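PDB 6X1N: mbDLG-3 protein from Monosiga brevicollis, which probably binds the C-terminal tails of partner proteins through this PDZ domain, one part of a longer Dlg-type scaffold that may also bind protein kinases. Local coordinates for residues A15-S20 with N79-I84. Residues are numbered along the deposited sequence; the frame is centred on the assembly and turned at random.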
ATOM      1  N   ALA A  15       7.999   3.818 -16.145  1.00 16.32           N
ATOM      2  CA  ALA A  15       7.336   2.524 -16.077  1.00 18.84           C
ATOM      3  C   ALA A  15       6.221   2.466 -15.045  1.00 13.97           C
ATOM      4  O   ALA A  15       5.617   1.402 -14.866  1.00 15.16           O
ATOM      5  CB  ALA A  15       8.359   1.419 -15.800  1.00 22.23           C
ATOM      6  N   GLY A  16       5.922   3.561 -14.369  1.00 12.26           N
ATOM      7  CA  GLY A  16       4.877   3.545 -13.370  1.00 11.60           C
ATOM      8  C   GLY A  16       5.384   3.229 -11.976  1.00  9.75           C
ATOM      9  O   GLY A  16       6.562   2.939 -11.738  1.00 10.07           O
ATOM     10  N   PHE A  17       4.448   3.270 -11.030  1.00  9.59           N
ATOM     11  CA  PHE A  17       4.777   3.045  -9.627  1.00  9.56           C
ATOM     12  C   PHE A  17       5.185   1.603  -9.341  1.00  9.66           C
ATOM     13  O   PHE A  17       5.894   1.357  -8.362  1.00  9.23           O
ATOM     14  CB  PHE A  17       3.602   3.452  -8.746  1.00 11.35           C
ATOM     15  CG  PHE A  17       3.382   4.944  -8.679  1.00 10.08           C
ATOM     16  CD1 PHE A  17       4.355   5.776  -8.132  1.00 11.66           C
ATOM     17  CD2 PHE A  17       2.205   5.511  -9.135  1.00 10.72           C
ATOM     18  CE1 PHE A  17       4.156   7.144  -8.052  1.00 11.34           C
ATOM     19  CE2 PHE A  17       1.998   6.884  -9.052  1.00 14.50           C
ATOM     20  CZ  PHE A  17       2.974   7.698  -8.514  1.00 12.94           C
ATOM     21  N   GLY A  18       4.727   0.646 -10.141  1.00  9.49           N
ATOM     22  CA  GLY A  18       5.269  -0.700 -10.084  1.00 10.37           C
ATOM     23  C   GLY A  18       4.800  -1.585  -8.950  1.00  8.66           C
ATOM     24  O   GLY A  18       5.557  -2.445  -8.495  1.00  7.97           O
ATOM     25  N   PHE A  19       3.572  -1.413  -8.471  1.00  8.04           N
ATOM     26  CA  PHE A  19       3.072  -2.317  -7.444  1.00  8.50           C
ATOM     27  C   PHE A  19       1.565  -2.420  -7.538  1.00  7.97           C
ATOM     28  O   PHE A  19       0.891  -1.531  -8.064  1.00 10.68           O
ATOM     29  CB  PHE A  19       3.508  -1.904  -6.033  1.00  8.28           C
ATOM     30  CG  PHE A  19       2.834  -0.664  -5.508  1.00  7.72           C
ATOM     31  CD1 PHE A  19       3.375   0.596  -5.744  1.00  9.42           C
ATOM     32  CD2 PHE A  19       1.691  -0.759  -4.728  1.00  9.21           C
ATOM     33  CE1 PHE A  19       2.764   1.737  -5.234  1.00  9.97           C
ATOM     34  CE2 PHE A  19       1.072   0.377  -4.213  1.00 10.40           C
ATOM     35  CZ  PHE A  19       1.598   1.622  -4.466  1.00  9.77           C
ATOM     36  N   SER A  20       1.049  -3.525  -7.019  1.00  7.17           N
ATOM     37  CA  SER A  20      -0.378  -3.752  -6.877  1.00  7.33           C
ATOM     38  C   SER A  20      -0.745  -3.659  -5.406  1.00  6.52           C
ATOM     39  O   SER A  20       0.050  -4.032  -4.537  1.00  7.49           O
ATOM     40  CB  SER A  20      -0.739  -5.169  -7.323  1.00  7.37           C
ATOM     41  OG  SER A  20      -0.289  -5.427  -8.648  1.00 10.44           O
ATOM     42  N   ASN A  79      -8.269   4.306  -6.184  1.00 10.40           N
ATOM     43  CA  ASN A  79      -8.671   5.587  -6.744  1.00 13.86           C
ATOM     44  C   ASN A  79      -7.684   6.680  -6.353  1.00 14.16           C
ATOM     45  O   ASN A  79      -7.310   7.511  -7.188  1.00 16.24           O
ATOM     46  CB  ASN A  79     -10.077   5.910  -6.241  1.00 14.54           C
ATOM     47  CG  ASN A  79     -10.816   6.896  -7.118  1.00 19.99           C
ATOM     48  OD1 ASN A  79     -11.099   6.623  -8.290  1.00 18.81           O
ATOM     49  ND2 ASN A  79     -11.188   8.033  -6.533  1.00 17.84           N
ATOM     50  N   LEU A  80      -7.241   6.680  -5.091  1.00 11.83           N
ATOM     51  CA  LEU A  80      -6.229   7.632  -4.647  1.00 11.94           C
ATOM     52  C   LEU A  80      -4.993   7.561  -5.540  1.00 12.60           C
ATOM     53  O   LEU A  80      -4.506   8.586  -6.034  1.00 15.08           O
ATOM     54  CB  LEU A  80      -5.884   7.352  -3.176  1.00 11.04           C
ATOM     55  CG  LEU A  80      -4.900   8.291  -2.474  1.00 13.01           C
ATOM     56  CD1 LEU A  80      -5.370   9.733  -2.482  1.00 19.80           C
ATOM     57  CD2 LEU A  80      -4.637   7.817  -1.055  1.00 14.18           C
ATOM     58  N   VAL A  81      -4.506   6.348  -5.801  1.00 10.65           N
ATOM     59  CA  VAL A  81      -3.334   6.166  -6.658  1.00 11.57           C
ATOM     60  C   VAL A  81      -3.614   6.652  -8.073  1.00 14.73           C
ATOM     61  O   VAL A  81      -2.813   7.388  -8.664  1.00 14.62           O
ATOM     62  CB  VAL A  81      -2.895   4.693  -6.671  1.00 13.21           C
ATOM     63  CG1 VAL A  81      -1.754   4.495  -7.684  1.00 15.99           C
ATOM     64  CG2 VAL A  81      -2.471   4.263  -5.296  1.00 11.19           C
ATOM     65  N   LYS A  82      -4.735   6.209  -8.651  1.00 13.44           N
ATOM     66  CA  LYS A  82      -5.035   6.515 -10.045  1.00 13.06           C
ATOM     67  C   LYS A  82      -5.194   8.012 -10.265  1.00 15.13           C
ATOM     68  O   LYS A  82      -4.939   8.504 -11.371  1.00 16.77           O
ATOM     69  CB  LYS A  82      -6.293   5.759 -10.477  1.00 14.10           C
ATOM     70  CG  LYS A  82      -6.638   5.877 -11.962  1.00 16.44           C
ATOM     71  CD  LYS A  82      -5.658   5.117 -12.862  1.00 14.16           C
ATOM     72  CE  LYS A  82      -6.048   5.258 -14.335  1.00 16.22           C
ATOM     73  NZ  LYS A  82      -5.041   4.642 -15.249  1.00 15.31           N
ATOM     74  N   HIS A  83      -5.578   8.751  -9.229  1.00 13.27           N
ATOM     75  CA  HIS A  83      -5.843  10.182  -9.325  1.00 15.10           C
ATOM     76  C   HIS A  83      -4.619  11.063  -9.078  1.00 16.31           C
ATOM     77  O   HIS A  83      -4.727  12.286  -9.207  1.00 19.32           O
ATOM     78  CB  HIS A  83      -6.969  10.592  -8.368  1.00 14.24           C
ATOM     79  CG  HIS A  83      -8.333  10.177  -8.826  1.00 15.87           C
ATOM     80  ND1 HIS A  83      -9.471  10.896  -8.521  1.00 20.87           N
ATOM     81  CD2 HIS A  83      -8.743   9.117  -9.561  1.00 15.75           C
ATOM     82  CE1 HIS A  83     -10.522  10.296  -9.052  1.00 18.59           C
ATOM     83  NE2 HIS A  83     -10.107   9.215  -9.687  1.00 16.90           N
ATOM     84  N   ILE A  84      -3.468  10.488  -8.718  1.00 16.21           N
ATOM     85  CA  ILE A  84      -2.261  11.290  -8.553  1.00 16.86           C
ATOM     86  C   ILE A  84      -1.946  11.999  -9.864  1.00 16.93           C
ATOM     87  O   ILE A  84      -1.912  11.374 -10.932  1.00 21.50           O
ATOM     88  CB  ILE A  84      -1.099  10.394  -8.092  1.00 14.43           C
ATOM     89  CG1 ILE A  84      -1.369   9.849  -6.683  1.00 13.80           C
ATOM     90  CG2 ILE A  84       0.230  11.148  -8.157  1.00 15.39           C
ATOM     91  CD1 ILE A  84      -0.347   8.809  -6.210  1.00 12.41           C
TER
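Phe-17 and Ile-84 share a first-torsion setting. Phe-17 CG lies beside its backbone N and anti to its carbonyl carbon (chi1 -71°), and Ile-84 CG1 does likewise (chi1 -66°). This sends the phenyl ring and the isoleucine chain into the gap between the loop and the segment 79-84. Ile-84 continues extended to CD1 (chi2 173°). That methyl lies 4.2 Å from Phe-17 CE2, with CZ equally near. Val-81, three residues before Ile-84, adds a second methyl: its CG1 is 4.3 Å from Phe-17 CD2. Both methyls approach the ring obliquely, one near CE2 and CZ, the other near CD2. No hydrogen bond joins the segments, and the contact is purely apolar.

Residues 16-19 read Gly-Phe-Gly-Phe, which matches the loop that holds the ligand's terminal carboxylate in other PDZ domains, and this loop probably does so here. The strand 19-22 and the helix 74-82 are the two walls of the peptide groove, and this contact bridges its loop end. The backbones stay well apart there, with the CA atoms of Phe-17 and Val-81 9.2 Å from each other. Glycerol, probably from the crystallisation liquor, hydrogen-bonds Phe-19 O, and glycerol also lies about 3 Å from the Phe-17 side chain. Such binding is consistent with a site that a peptide tail would use, as in other PDZ domains.

Phe-19 plays a smaller part, its CZ remaining 4.9 Å from Val-81 CG2. Met-89 of strand 88-95 touches Phe-17, Phe-19, Val-81 and Ile-84, so it links both walls from the sheet. Ile-84 N donates to Val-81 O at 3.2 Å. This bond ties the backbones of the two residues that meet the Phe-17 ring.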